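Local coordinates for trehalose synthase regulatory protein (Candida albicans, PDB 5HUS) that probably serves as a regulatory subunit of the trehalose synthase complex, this C-terminal domain adopting a trehalose-phosphatase-like fold of the HAD clan, at residues G93-I105 with Q196-V208. Residues are numbered along the deposited sequence; the frame is centred on the assembly and turned at random.
Sequences GLIAENGNFVKLI and QKDQISLKAIRLV
Gln196 NE2 donates to Asn98 OD1 over 3.0 Å, with an N-H...O angle of 159°. The acceptor lies in the amide plane of Gln196, the donor reaches a lone pair in the Asn98 carbonyl plane, and the two amides are nearly coplanar (28°) although the side chains cross at about a right angle. With CG anti to the backbone N, Asn98 brings its amide across to Gln196, while ND2 rests beside Ser201 CB. Asn100 makes a second, water-mediated link: its OD1 accepts from a water that in turn accepts from Lys197 N. Its ND2 donates to Glu97 O over 2.8 Å, in the carbonyl plane; both ends of this amide are therefore engaged, which should restrain its rotation. Ile200 lays CG1 against Gly99 C (3.6 Å) and the Asn100 amide. Ala204 CB sits only 3.5 Å from Gly99 CA, tighter than usual; this packing and the positive phi of Gly99 both suit a residue without a side chain. Beyond the turn, which ends in a classic beta bulge where Asn100 and Phe101 face Ala96, the contact becomes apolar. Ile95 CG2 meets Ala204 CB at 3.8 Å, and Val208 CG2 reaches both Val102 CG1 and Ile95 CD1; Leu207 CD2 touches Val102 CG1. The first turns of helix 200-213 (residues 200-208) thus pack on hairpin 93-103, nearly parallel to strand 101-103 (26°, N-to-C). Strand 192-197 of the four-stranded antiparallel sheet leads into this helix beside the main sheet, consistent with the cap-to-core join of HAD-type phosphatases. The hairpin continues the main sheet beyond strand 69-74, whose Tyr72 touches Val208; helix 254-265 flanks the polar end through Ile255, and its Asn259 OD1 is hydrogen-bonded to Ser201 OG.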
ATOM      1  N   GLY A  93      -6.398   7.613   8.243  1.00 20.95           N
ATOM      2  CA  GLY A  93      -6.136   8.039   6.883  1.00 16.64           C
ATOM      3  C   GLY A  93      -6.240   6.853   5.941  1.00 16.60           C
ATOM      4  O   GLY A  93      -5.983   5.706   6.334  1.00 16.33           O
ATOM      5  N   LEU A  94      -6.636   7.117   4.701  1.00 19.58           N
ATOM      6  CA  LEU A  94      -6.822   6.048   3.731  1.00 19.12           C
ATOM      7  C   LEU A  94      -6.006   6.255   2.470  1.00 18.45           C
ATOM      8  O   LEU A  94      -5.955   7.359   1.911  1.00 21.47           O
ATOM      9  CB  LEU A  94      -8.306   5.920   3.357  1.00 18.20           C
ATOM     10  CG  LEU A  94      -9.267   5.680   4.532  1.00 18.80           C
ATOM     11  CD1 LEU A  94     -10.723   5.855   4.088  1.00 22.61           C
ATOM     12  CD2 LEU A  94      -9.053   4.311   5.156  1.00 19.14           C
ATOM     13  N   ILE A  95      -5.374   5.180   2.014  1.00 16.60           N
ATOM     14  CA  ILE A  95      -4.709   5.174   0.717  1.00 15.04           C
ATOM     15  C   ILE A  95      -5.309   4.014  -0.079  1.00 19.80           C
ATOM     16  O   ILE A  95      -5.169   2.856   0.313  1.00 17.87           O
ATOM     17  CB  ILE A  95      -3.181   5.026   0.849  1.00 18.01           C
ATOM     18  CG1 ILE A  95      -2.613   6.111   1.765  1.00 21.22           C
ATOM     19  CG2 ILE A  95      -2.527   5.144  -0.514  1.00 16.46           C
ATOM     20  CD1 ILE A  95      -1.171   5.860   2.178  1.00 19.74           C
ATOM     21  N   ALA A  96      -5.996   4.333  -1.176  1.00 15.88           N
ATOM     22  CA  ALA A  96      -6.756   3.340  -1.936  1.00 15.05           C
ATOM     23  C   ALA A  96      -6.040   2.913  -3.210  1.00 17.55           C
ATOM     24  O   ALA A  96      -5.233   3.664  -3.759  1.00 17.54           O
ATOM     25  CB  ALA A  96      -8.138   3.886  -2.287  1.00 18.24           C
ATOM     26  N   GLU A  97      -6.363   1.705  -3.671  1.00 16.61           N
ATOM     27  CA  GLU A  97      -5.755   1.099  -4.860  1.00 17.53           C
ATOM     28  C   GLU A  97      -4.242   1.259  -4.851  1.00 18.49           C
ATOM     29  O   GLU A  97      -3.624   1.673  -5.839  1.00 17.16           O
ATOM     30  CB  GLU A  97      -6.362   1.683  -6.143  1.00 19.31           C
ATOM     31  CG  GLU A  97      -7.863   1.404  -6.253  1.00 19.41           C
ATOM     32  CD  GLU A  97      -8.406   1.550  -7.662  1.00 18.04           C
ATOM     33  OE1 GLU A  97      -7.712   1.152  -8.629  1.00 17.19           O
ATOM     34  OE2 GLU A  97      -9.540   2.050  -7.799  1.00 19.40           O
ATOM     35  N   ASN A  98      -3.669   0.938  -3.698  1.00 15.55           N
ATOM     36  CA  ASN A  98      -2.230   0.871  -3.496  1.00 16.59           C
ATOM     37  C   ASN A  98      -1.517   2.195  -3.722  1.00 20.53           C
ATOM     38  O   ASN A  98      -0.317   2.214  -3.951  1.00 18.77           O
ATOM     39  CB  ASN A  98      -1.624  -0.209  -4.398  1.00 18.33           C
ATOM     40  CG  ASN A  98      -0.279  -0.686  -3.908  1.00 29.74           C
ATOM     41  OD1 ASN A  98       0.620  -0.969  -4.703  1.00 35.31           O
ATOM     42  ND2 ASN A  98      -0.121  -0.757  -2.590  1.00 27.29           N
ATOM     43  N   GLY A  99      -2.245   3.301  -3.642  1.00 15.27           N
ATOM     44  CA  GLY A  99      -1.603   4.596  -3.765  1.00 16.99           C
ATOM     45  C   GLY A  99      -2.216   5.551  -4.771  1.00 19.49           C
ATOM     46  O   GLY A  99      -1.899   6.742  -4.757  1.00 18.13           O
ATOM     47  N   ASN A 100      -3.090   5.050  -5.639  1.00 16.80           N
ATOM     48  CA  ASN A 100      -3.679   5.900  -6.677  1.00 14.82           C
ATOM     49  C   ASN A 100      -4.567   7.006  -6.111  1.00 19.63           C
ATOM     50  O   ASN A 100      -4.747   8.048  -6.737  1.00 18.70           O
ATOM     51  CB  ASN A 100      -4.479   5.050  -7.669  1.00 17.67           C
ATOM     52  CG  ASN A 100      -3.584   4.264  -8.591  1.00 18.76           C
ATOM     53  OD1 ASN A 100      -3.044   4.805  -9.563  1.00 19.28           O
ATOM     54  ND2 ASN A 100      -3.402   2.981  -8.286  1.00 16.27           N
ATOM     55  N   PHE A 101      -5.116   6.776  -4.925  1.00 16.52           N
ATOM     56  CA  PHE A 101      -6.008   7.743  -4.283  1.00 17.31           C
ATOM     57  C   PHE A 101      -5.712   7.859  -2.801  1.00 19.19           C
ATOM     58  O   PHE A 101      -5.448   6.865  -2.146  1.00 18.34           O
ATOM     59  CB  PHE A 101      -7.473   7.345  -4.487  1.00 15.54           C
ATOM     60  CG  PHE A 101      -7.823   7.058  -5.919  1.00 17.75           C
ATOM     61  CD1 PHE A 101      -8.086   8.094  -6.805  1.00 18.52           C
ATOM     62  CD2 PHE A 101      -7.875   5.752  -6.382  1.00 19.09           C
ATOM     63  CE1 PHE A 101      -8.399   7.829  -8.134  1.00 20.19           C
ATOM     64  CE2 PHE A 101      -8.184   5.478  -7.707  1.00 18.87           C
ATOM     65  CZ  PHE A 101      -8.450   6.520  -8.584  1.00 18.92           C
ATOM     66  N   VAL A 102      -5.755   9.082  -2.281  1.00 15.47           N
ATOM     67  CA  VAL A 102      -5.425   9.346  -0.885  1.00 16.24           C
ATOM     68  C   VAL A 102      -6.512  10.182  -0.232  1.00 18.76           C
ATOM     69  O   VAL A 102      -6.901  11.225  -0.765  1.00 19.40           O
ATOM     70  CB  VAL A 102      -4.078  10.095  -0.734  1.00 15.97           C
ATOM     71  CG1 VAL A 102      -3.847  10.489   0.735  1.00 20.37           C
ATOM     72  CG2 VAL A 102      -2.922   9.246  -1.260  1.00 18.80           C
ATOM     73  N   LYS A 103      -7.001   9.725   0.918  1.00 19.84           N
ATOM     74  CA  LYS A 103      -7.887  10.549   1.728  1.00 16.00           C
ATOM     75  C   LYS A 103      -7.170  10.874   3.039  1.00 18.40           C
ATOM     76  O   LYS A 103      -7.057  10.038   3.938  1.00 20.64           O
ATOM     77  CB  LYS A 103      -9.239   9.854   1.969  1.00 18.14           C
ATOM     78  CG  LYS A 103     -10.181  10.646   2.865  1.00 19.35           C
ATOM     79  CD  LYS A 103     -11.588  10.032   2.890  1.00 27.66           C
ATOM     80  CE  LYS A 103     -12.313  10.285   1.575  1.00 26.90           C
ATOM     81  NZ  LYS A 103     -13.756   9.882   1.620  1.00 28.76           N
ATOM     82  N   LEU A 104      -6.647  12.095   3.106  1.00 17.76           N
ATOM     83  CA  LEU A 104      -5.948  12.581   4.285  1.00 19.03           C
ATOM     84  C   LEU A 104      -6.874  12.585   5.489  1.00 22.82           C
ATOM     85  O   LEU A 104      -8.087  12.711   5.346  1.00 23.36           O
ATOM     86  CB  LEU A 104      -5.405  13.988   4.035  1.00 18.79           C
ATOM     87  CG  LEU A 104      -4.456  14.137   2.845  1.00 18.63           C
ATOM     88  CD1 LEU A 104      -4.222  15.608   2.536  1.00 21.36           C
ATOM     89  CD2 LEU A 104      -3.139  13.426   3.105  1.00 20.92           C
ATOM     90  N   ILE A 105      -6.299  12.447   6.675  1.00 21.14           N
ATOM     91  CA  ILE A 105      -7.089  12.419   7.901  1.00 21.58           C
ATOM     92  C   ILE A 105      -7.914  13.700   8.024  1.00 22.24           C
ATOM     93  O   ILE A 105      -7.380  14.808   7.907  1.00 28.92           O
ATOM     94  CB  ILE A 105      -6.182  12.235   9.132  1.00 20.85           C
ATOM     95  CG1 ILE A 105      -5.526  10.853   9.101  1.00 21.46           C
ATOM     96  CG2 ILE A 105      -6.968  12.392  10.410  1.00 24.20           C
ATOM     97  CD1 ILE A 105      -4.329  10.719  10.045  1.00 23.98           C
ATOM     98  N   GLN A 196      -0.551  -2.073 -12.460  1.00 18.44           N
ATOM     99  CA  GLN A 196      -0.595  -0.773 -11.796  1.00 20.95           C
ATOM    100  C   GLN A 196       0.489   0.177 -12.285  1.00 17.97           C
ATOM    101  O   GLN A 196       1.461  -0.234 -12.940  1.00 20.47           O
ATOM    102  CB  GLN A 196      -0.486  -0.930 -10.262  1.00 21.33           C
ATOM    103  CG  GLN A 196       0.870  -1.352  -9.799  1.00 24.09           C
ATOM    104  CD  GLN A 196       1.023  -1.286  -8.282  1.00 35.86           C
ATOM    105  OE1 GLN A 196       2.118  -1.098  -7.758  1.00 53.25           O
ATOM    106  NE2 GLN A 196      -0.075  -1.454  -7.579  1.00 33.93           N
ATOM    107  N   LYS A 197       0.292   1.450 -11.957  1.00 19.39           N
ATOM    108  CA  LYS A 197       1.275   2.491 -12.214  1.00 18.55           C
ATOM    109  C   LYS A 197       2.551   2.245 -11.419  1.00 21.21           C
ATOM    110  O   LYS A 197       2.507   1.922 -10.229  1.00 19.10           O
ATOM    111  CB  LYS A 197       0.702   3.866 -11.860  1.00 20.40           C
ATOM    112  CG  LYS A 197       0.349   4.735 -13.051  1.00 51.55           C
ATOM    113  CD  LYS A 197       1.592   5.103 -13.844  1.00 45.10           C
ATOM    114  CE  LYS A 197       1.687   6.598 -14.101  1.00 35.83           C
ATOM    115  NZ  LYS A 197       2.420   6.897 -15.362  1.00 39.43           N
ATOM    116  N   ASP A 198       3.693   2.417 -12.076  1.00 18.52           N
ATOM    117  CA  ASP A 198       4.991   2.223 -11.431  1.00 19.57           C
ATOM    118  C   ASP A 198       5.164   3.072 -10.176  1.00 23.07           C
ATOM    119  O   ASP A 198       4.895   4.274 -10.191  1.00 21.68           O
ATOM    120  CB  ASP A 198       6.131   2.551 -12.405  1.00 22.39           C
ATOM    121  CG  ASP A 198       6.243   1.547 -13.524  1.00 30.59           C
ATOM    122  OD1 ASP A 198       5.482   0.553 -13.523  1.00 28.18           O
ATOM    123  OD2 ASP A 198       7.107   1.746 -14.401  1.00 27.81           O
ATOM    124  N   GLN A 199       5.621   2.425  -9.102  1.00 21.79           N
ATOM    125  CA  GLN A 199       5.939   3.080  -7.837  1.00 17.37           C
ATOM    126  C   GLN A 199       4.801   3.938  -7.276  1.00 20.20           C
ATOM    127  O   GLN A 199       5.045   4.909  -6.569  1.00 20.58           O
ATOM    128  CB  GLN A 199       7.211   3.932  -7.991  1.00 25.72           C
ATOM    129  CG  GLN A 199       8.477   3.101  -8.188  1.00 28.33           C
ATOM    130  CD  GLN A 199       9.747   3.939  -8.262  1.00 32.66           C
ATOM    131  OE1 GLN A 199       9.730   5.084  -8.712  1.00 37.86           O
ATOM    132  NE2 GLN A 199      10.856   3.363  -7.816  1.00 42.52           N
ATOM    133  N   ILE A 200       3.556   3.575  -7.560  1.00 19.98           N
ATOM    134  CA  ILE A 200       2.457   4.427  -7.116  1.00 20.12           C
ATOM    135  C   ILE A 200       2.325   4.389  -5.579  1.00 16.63           C
ATOM    136  O   ILE A 200       1.965   5.396  -4.966  1.00 15.86           O
ATOM    137  CB  ILE A 200       1.115   4.047  -7.823  1.00 21.47           C
ATOM    138  CG1 ILE A 200       0.047   5.118  -7.578  1.00 18.79           C
ATOM    139  CG2 ILE A 200       0.630   2.666  -7.408  1.00 21.26           C
ATOM    140  CD1 ILE A 200       0.443   6.499  -8.048  1.00 24.24           C
ATOM    141  N   SER A 201       2.672   3.268  -4.949  1.00 18.96           N
ATOM    142  CA  SER A 201       2.613   3.197  -3.483  1.00 18.62           C
ATOM    143  C   SER A 201       3.687   4.086  -2.866  1.00 15.71           C
ATOM    144  O   SER A 201       3.463   4.739  -1.847  1.00 17.58           O
ATOM    145  CB  SER A 201       2.760   1.751  -2.986  1.00 23.35           C
ATOM    146  OG  SER A 201       4.037   1.226  -3.298  1.00 24.74           O
ATOM    147  N   LEU A 202       4.856   4.121  -3.499  1.00 19.17           N
ATOM    148  CA  LEU A 202       5.942   4.984  -3.033  1.00 23.18           C
ATOM    149  C   LEU A 202       5.545   6.446  -3.147  1.00 17.62           C
ATOM    150  O   LEU A 202       5.797   7.238  -2.242  1.00 19.13           O
ATOM    151  CB  LEU A 202       7.226   4.729  -3.829  1.00 20.53           C
ATOM    152  CG  LEU A 202       8.128   3.550  -3.450  1.00 27.54           C
ATOM    153  CD1 LEU A 202       7.433   2.218  -3.601  1.00 34.97           C
ATOM    154  CD2 LEU A 202       9.393   3.583  -4.299  1.00 34.05           C
ATOM    155  N   LYS A 203       4.921   6.804  -4.263  1.00 17.83           N
ATOM    156  CA  LYS A 203       4.507   8.185  -4.484  1.00 16.37           C
ATOM    157  C   LYS A 203       3.418   8.604  -3.497  1.00 16.11           C
ATOM    158  O   LYS A 203       3.394   9.753  -3.053  1.00 19.54           O
ATOM    159  CB  LYS A 203       4.037   8.376  -5.928  1.00 22.61           C
ATOM    160  CG  LYS A 203       5.161   8.168  -6.935  1.00 22.07           C
ATOM    161  CD  LYS A 203       4.749   8.518  -8.354  1.00 28.43           C
ATOM    162  CE  LYS A 203       5.910   8.312  -9.314  1.00 37.17           C
ATOM    163  NZ  LYS A 203       5.551   8.678 -10.723  1.00 33.62           N
ATOM    164  N   ALA A 204       2.531   7.675  -3.143  1.00 18.39           N
ATOM    165  CA  ALA A 204       1.490   7.977  -2.166  1.00 18.60           C
ATOM    166  C   ALA A 204       2.076   8.178  -0.772  1.00 17.79           C
ATOM    167  O   ALA A 204       1.671   9.083  -0.049  1.00 16.80           O
ATOM    168  CB  ALA A 204       0.434   6.873  -2.144  1.00 17.84           C
ATOM    169  N   ILE A 205       3.027   7.329  -0.398  1.00 15.55           N
ATOM    170  CA  ILE A 205       3.678   7.463   0.894  1.00 18.43           C
ATOM    171  C   ILE A 205       4.399   8.809   0.958  1.00 20.99           C
ATOM    172  O   ILE A 205       4.287   9.538   1.940  1.00 18.49           O
ATOM    173  CB  ILE A 205       4.663   6.306   1.159  1.00 16.24           C
ATOM    174  CG1 ILE A 205       3.876   5.006   1.392  1.00 21.69           C
ATOM    175  CG2 ILE A 205       5.556   6.630   2.381  1.00 18.94           C
ATOM    176  CD1 ILE A 205       4.731   3.761   1.481  1.00 24.11           C
ATOM    177  N   ARG A 206       5.097   9.155  -0.119  1.00 21.44           N
ATOM    178  CA  ARG A 206       5.800  10.431  -0.184  1.00 17.84           C
ATOM    179  C   ARG A 206       4.828  11.600  -0.068  1.00 20.04           C
ATOM    180  O   ARG A 206       5.119  12.583   0.601  1.00 21.84           O
ATOM    181  CB  ARG A 206       6.603  10.540  -1.483  1.00 19.80           C
ATOM    182  CG  ARG A 206       7.268  11.900  -1.669  1.00 23.60           C
ATOM    183  CD  ARG A 206       8.118  11.941  -2.935  1.00 22.07           C
ATOM    184  NE  ARG A 206       7.324  11.824  -4.153  1.00 29.11           N
ATOM    185  CZ  ARG A 206       7.838  11.800  -5.379  1.00 31.78           C
ATOM    186  NH1 ARG A 206       9.151  11.889  -5.553  1.00 31.34           N
ATOM    187  NH2 ARG A 206       7.038  11.686  -6.433  1.00 28.84           N
ATOM    188  N   LEU A 207       3.667  11.479  -0.704  1.00 19.57           N
ATOM    189  CA  LEU A 207       2.646  12.524  -0.639  1.00 14.73           C
ATOM    190  C   LEU A 207       2.105  12.702   0.781  1.00 18.96           C
ATOM    191  O   LEU A 207       2.011  13.822   1.290  1.00 18.51           O
ATOM    192  CB  LEU A 207       1.502  12.204  -1.618  1.00 14.98           C
ATOM    193  CG  LEU A 207       0.322  13.178  -1.739  1.00 18.92           C
ATOM    194  CD1 LEU A 207      -0.324  13.034  -3.109  1.00 23.28           C
ATOM    195  CD2 LEU A 207      -0.741  12.955  -0.657  1.00 20.73           C
ATOM    196  N   VAL A 208       1.727  11.597   1.416  1.00 20.99           N
ATOM    197  CA  VAL A 208       1.216  11.657   2.782  1.00 17.92           C
ATOM    198  C   VAL A 208       2.278  12.208   3.729  1.00 19.05           C
ATOM    199  O   VAL A 208       1.996  13.088   4.543  1.00 20.01           O
ATOM    200  CB  VAL A 208       0.738  10.269   3.252  1.00 17.42           C
ATOM    201  CG1 VAL A 208       0.385  10.293   4.731  1.00 20.28           C
ATOM    202  CG2 VAL A 208      -0.466   9.828   2.414  1.00 17.05           C
TER
HETATM  203  O   HOH W   1      -2.263   2.526 -10.987  1.00 30.57           O